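Local coordinates for dual function macrocyclase-peptidase POPB (Galerina marginata, PDB 5N4B), which cleaves peptide bonds after proline and macrocyclises the trimmed toxin precursor during amanitin biosynthesis, at residues 566-569 and 570-573. The protein carries 1 engineered substitution. Numbering follows the deposited sequence.
Sequences YAAP and GKVA
Ala568 and Lys571 meet across a tight reversal of the chain, joined by one backbone bond and a strip of aliphatic contact. The amide N of Lys571 donates to Ala568 O at 3.1 Å. This hydrogen bond is moderately bent, at 147°. Alongside it the lysine methylenes run past the alanine methyl, with Lys571 CD 3.9 Å from Ala568 CB. The chain reaches it because CG stands anti to the carbonyl carbon (chi1 -61°); a bend at chi4 then carries NZ away to a hydrogen bond with Leu723 O. One step further from the corner, the methyl of Ala567 meets the CG2 branch of Val572 at 4.1 Å.

This is a type II beta turn with Pro569 and Gly570 at its two corners, in the loop between helix 548-563 and strand 572-577, which belongs to the parallel part of the alpha/beta-hydrolase sheet. The proline ring restricts phi at the first corner, while the positive phi of Gly570, 77°, suits the second, a conformation glycine adopts readily. Val572 also rests on Ala558 and Val562 of the preceding helix. Beyond these contacts, backbone bonds from Lys571 and Ala568 tie the turn to strand 492-495 at Ala492 and to the residues just before it at Ala490.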
loop_
_atom_site.group_PDB
_atom_site.type_symbol
_atom_site.label_atom_id
_atom_site.label_comp_id
_atom_site.label_asym_id
_atom_site.label_seq_id
_atom_site.Cartn_x
_atom_site.Cartn_y
_atom_site.Cartn_z
ATOM N N TYR A 566 -10.551 -25.697 -11.064
ATOM C CA TYR A 566 -10.816 -24.287 -11.267
ATOM C C TYR A 566 -10.081 -23.772 -12.491
ATOM O O TYR A 566 -10.626 -22.962 -13.259
ATOM C CB TYR A 566 -10.363 -23.500 -10.022
ATOM C CG TYR A 566 -11.170 -23.809 -8.803
ATOM C CD1 TYR A 566 -12.405 -23.219 -8.573
ATOM C CD2 TYR A 566 -10.708 -24.711 -7.878
ATOM C CE1 TYR A 566 -13.157 -23.561 -7.431
ATOM C CE2 TYR A 566 -11.419 -25.048 -6.760
ATOM C CZ TYR A 566 -12.640 -24.460 -6.536
ATOM O OH TYR A 566 -13.367 -24.827 -5.398
ATOM N N ALA A 567 -8.859 -24.251 -12.700
ATOM C CA ALA A 567 -8.009 -23.816 -13.784
ATOM C C ALA A 567 -7.444 -25.023 -14.524
ATOM O O ALA A 567 -7.291 -26.130 -13.978
ATOM C CB ALA A 567 -6.850 -22.986 -13.251
ATOM N N ALA A 568 -7.079 -24.778 -15.778
ATOM C CA ALA A 568 -6.505 -25.808 -16.614
ATOM C C ALA A 568 -5.039 -26.046 -16.267
ATOM O O ALA A 568 -4.325 -25.119 -15.857
ATOM C CB ALA A 568 -6.577 -25.389 -18.075
ATOM N N PRO A 569 -4.544 -27.268 -16.415
ATOM C CA PRO A 569 -3.108 -27.520 -16.237
ATOM C C PRO A 569 -2.247 -26.578 -17.062
ATOM O O PRO A 569 -2.542 -26.304 -18.235
ATOM C CB PRO A 569 -2.950 -28.954 -16.743
ATOM C CG PRO A 569 -4.260 -29.553 -16.526
ATOM C CD PRO A 569 -5.284 -28.474 -16.832
ATOM N N GLY A 570 -1.201 -26.034 -16.428
ATOM C CA GLY A 570 -0.284 -25.131 -17.081
ATOM C C GLY A 570 -0.777 -23.712 -17.269
ATOM O O GLY A 570 -0.081 -22.901 -17.892
ATOM N N LYS A 571 -1.967 -23.389 -16.794
ATOM C CA LYS A 571 -2.557 -22.096 -17.091
ATOM C C LYS A 571 -2.791 -21.226 -15.858
ATOM O O LYS A 571 -3.677 -20.392 -15.866
ATOM C CB LYS A 571 -3.823 -22.256 -17.926
ATOM C CG LYS A 571 -3.603 -22.942 -19.318
ATOM C CD LYS A 571 -4.803 -22.591 -20.201
ATOM C CE LYS A 571 -4.819 -23.279 -21.579
ATOM N NZ LYS A 571 -3.458 -23.278 -22.201
ATOM N N VAL A 572 -1.985 -21.416 -14.812
ATOM C CA VAL A 572 -1.960 -20.495 -13.667
ATOM C C VAL A 572 -0.782 -19.549 -13.845
ATOM O O VAL A 572 0.368 -19.983 -13.901
ATOM C CB VAL A 572 -1.848 -21.220 -12.323
ATOM C CG1 VAL A 572 -1.891 -20.197 -11.207
ATOM C CG2 VAL A 572 -2.953 -22.282 -12.134
ATOM N N ALA A 573 -1.058 -18.266 -13.935
ATOM C CA ALA A 573 -0.065 -17.211 -13.988
ATOM C C ALA A 573 -0.031 -16.531 -12.638
ATOM O O ALA A 573 -1.058 -16.461 -11.957
ATOM C CB ALA A 573 -0.406 -16.173 -15.041
#